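Local coordinates for uncharacterized bacterial lipoprotein (Bacteroides thetaiotaomicron VPI-5482, PDB 3GF6) that is of unknown function but is a bacterial lipoprotein built as an all-beta fold of two antiparallel sheets, at residues E152-K157 with L183-L188. Sequence-based numbering, arbitrary orientation.
Sequences EVFMCK and LSFSQL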
loop_
_atom_site.group_PDB
_atom_site.type_symbol
_atom_site.label_atom_id
_atom_site.label_comp_id
_atom_site.label_asym_id
_atom_site.label_seq_id
_atom_site.Cartn_x
_atom_site.Cartn_y
_atom_site.Cartn_z
ATOM N N GLU A 152 -1.878 15.494 2.577
ATOM C CA GLU A 152 -2.018 14.592 1.431
ATOM C C GLU A 152 -2.072 13.109 1.794
ATOM O O GLU A 152 -2.445 12.255 0.962
ATOM C CB GLU A 152 -0.847 14.811 0.470
ATOM C CG GLU A 152 -0.874 16.143 -0.267
ATOM C CD GLU A 152 -0.295 17.320 0.475
ATOM O OE1 GLU A 152 0.287 17.141 1.577
ATOM O OE2 GLU A 152 -0.420 18.438 -0.099
ATOM N N VAL A 153 -1.678 12.798 3.016
ATOM C CA VAL A 153 -1.777 11.436 3.536
ATOM C C VAL A 153 -3.153 11.234 4.159
ATOM O O VAL A 153 -3.525 11.897 5.150
ATOM C CB VAL A 153 -0.634 11.121 4.522
ATOM C CG1 VAL A 153 -0.885 9.799 5.230
ATOM C CG2 VAL A 153 0.677 10.995 3.758
ATOM N N PHE A 154 -3.919 10.333 3.543
ATOM C CA PHE A 154 -5.322 10.084 3.927
ATOM C C PHE A 154 -5.425 8.946 4.960
ATOM O O PHE A 154 -6.250 8.987 5.872
ATOM C CB PHE A 154 -6.184 9.764 2.690
ATOM C CG PHE A 154 -6.183 10.855 1.629
ATOM C CD1 PHE A 154 -6.127 12.199 1.972
ATOM C CD2 PHE A 154 -6.160 10.512 0.269
ATOM C CE1 PHE A 154 -6.103 13.190 0.981
ATOM C CE2 PHE A 154 -6.126 11.493 -0.710
ATOM C CZ PHE A 154 -6.098 12.824 -0.355
HETATM N N MSE A 155 -4.578 7.923 4.789
HETATM C CA MSE A 155 -4.546 6.772 5.675
HETATM C C MSE A 155 -3.112 6.313 5.760
HETATM O O MSE A 155 -2.417 6.141 4.744
HETATM C CB MSE A 155 -5.418 5.603 5.181
HETATM C CG MSE A 155 -5.627 4.484 6.212
HETATM SE SE MSE A 155 -5.908 2.743 5.397
HETATM C CE MSE A 155 -4.095 2.378 4.719
ATOM N N CYS A 156 -2.655 6.112 6.981
ATOM C CA CYS A 156 -1.317 5.572 7.203
ATOM C C CYS A 156 -1.385 4.663 8.420
ATOM O O CYS A 156 -1.670 5.123 9.521
ATOM C CB CYS A 156 -0.285 6.698 7.427
ATOM S SG CYS A 156 1.407 6.084 7.576
ATOM N N LYS A 157 -1.138 3.381 8.208
ATOM C CA LYS A 157 -1.173 2.374 9.260
ATOM C C LYS A 157 0.100 1.547 9.216
ATOM O O LYS A 157 0.348 0.767 8.271
ATOM C CB LYS A 157 -2.424 1.485 9.194
ATOM C CG LYS A 157 -3.718 2.233 9.571
ATOM C CD LYS A 157 -4.957 1.451 9.258
ATOM C CE LYS A 157 -6.220 2.353 9.403
ATOM N NZ LYS A 157 -6.484 2.968 10.759
ATOM N N LEU A 183 -12.441 13.826 -0.051
ATOM C CA LEU A 183 -11.044 13.832 -0.426
ATOM C C LEU A 183 -10.839 14.501 -1.789
ATOM O O LEU A 183 -11.675 14.347 -2.683
ATOM C CB LEU A 183 -10.516 12.419 -0.459
ATOM C CG LEU A 183 -10.705 11.575 0.802
ATOM C CD1 LEU A 183 -10.205 10.137 0.514
ATOM C CD2 LEU A 183 -9.980 12.240 2.004
ATOM N N SER A 184 -9.730 15.238 -1.907
ATOM C CA SER A 184 -9.312 15.890 -3.157
ATOM C C SER A 184 -7.953 15.335 -3.573
ATOM O O SER A 184 -7.040 15.191 -2.758
ATOM C CB SER A 184 -9.205 17.413 -3.000
ATOM O OG SER A 184 -10.462 18.006 -2.707
ATOM N N PHE A 185 -7.813 15.000 -4.845
ATOM C CA PHE A 185 -6.517 14.608 -5.380
ATOM C C PHE A 185 -6.423 14.682 -6.884
ATOM O O PHE A 185 -7.440 14.515 -7.580
ATOM C CB PHE A 185 -6.142 13.191 -4.950
ATOM C CG PHE A 185 -7.164 12.132 -5.344
ATOM C CD1 PHE A 185 -7.163 11.565 -6.630
ATOM C CD2 PHE A 185 -8.090 11.674 -4.413
ATOM C CE1 PHE A 185 -8.084 10.606 -6.968
ATOM C CE2 PHE A 185 -9.010 10.710 -4.763
ATOM C CZ PHE A 185 -9.000 10.167 -6.034
ATOM N N SER A 186 -5.183 14.827 -7.369
ATOM C CA SER A 186 -4.850 14.623 -8.772
ATOM C C SER A 186 -4.690 13.153 -9.045
ATOM O O SER A 186 -5.245 12.618 -9.990
ATOM C CB SER A 186 -3.581 15.402 -9.172
ATOM O OG SER A 186 -3.076 14.968 -10.423
ATOM N N GLN A 187 -3.885 12.517 -8.211
ATOM C CA GLN A 187 -3.580 11.108 -8.315
ATOM C C GLN A 187 -3.676 10.498 -6.917
ATOM O O GLN A 187 -3.288 11.140 -5.956
ATOM C CB GLN A 187 -2.169 10.894 -8.893
ATOM C CG GLN A 187 -1.995 11.503 -10.266
ATOM C CD GLN A 187 -0.566 11.385 -10.764
ATOM O OE1 GLN A 187 -0.277 10.531 -11.602
ATOM N NE2 GLN A 187 0.322 12.264 -10.282
ATOM N N LEU A 188 -4.217 9.279 -6.838
ATOM C CA LEU A 188 -4.386 8.531 -5.589
ATOM C C LEU A 188 -3.461 7.302 -5.586
ATOM O O LEU A 188 -3.477 6.478 -6.532
ATOM C CB LEU A 188 -5.848 8.093 -5.452
ATOM C CG LEU A 188 -6.297 7.488 -4.118
ATOM C CD1 LEU A 188 -6.253 8.535 -3.009
ATOM C CD2 LEU A 188 -7.734 6.886 -4.275
#
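S184 O, a backbone carbonyl oxygen, comes close to the edge of the F154 ring, 3.5 Å from F154 CZ and near the ring plane, in a contact that has no hydrogen bond between 152-157 and 183-188. Everything else that joins the two segments is apolar, and it illustrates how a single aromatic ring can bridge the layers of a beta protein. The F154 ring has different neighbours on its two faces. Over one lies E152 O, 3.7 Å above the plane and centred on the ring; over the other comes a methyl, L183 CD2, offset toward the rim. That methyl makes a CH-pi contact, 4.1 Å from the centroid of the F154 ring and 21° off its normal. The edge is occupied too: L188 CD1 lies in the ring plane, 3.7 Å from F154 CE2. In L188, CG stands anti to the backbone N (chi1 -171°), and the chi2 turn of 67° brings CD1 to the ring edge. The side chain of F185 crosses that of F154 at about a right angle, with F185 CD2 4.2 Å from F154 CE2, while its own ring carries L188 CB over one face and stacks with Y112. Were the F154 ring cut back to an alanine, the methyls L183 CD2 and L188 CD1 would probably lose the surface they pack on, and a gap would be likely to open between them. Y178, on the strand that L183 ends (171-183), also packs on F154. On the backbone, F154 and M155 both face L138, forming a classic beta bulge at the start of strand 153-158. The ring thus packs between two antiparallel sheets where the chain passes from strand 171-183 to strand 187-198, a beta-sandwich interface consistent with the jelly-roll folds of the C1q/TNF clan.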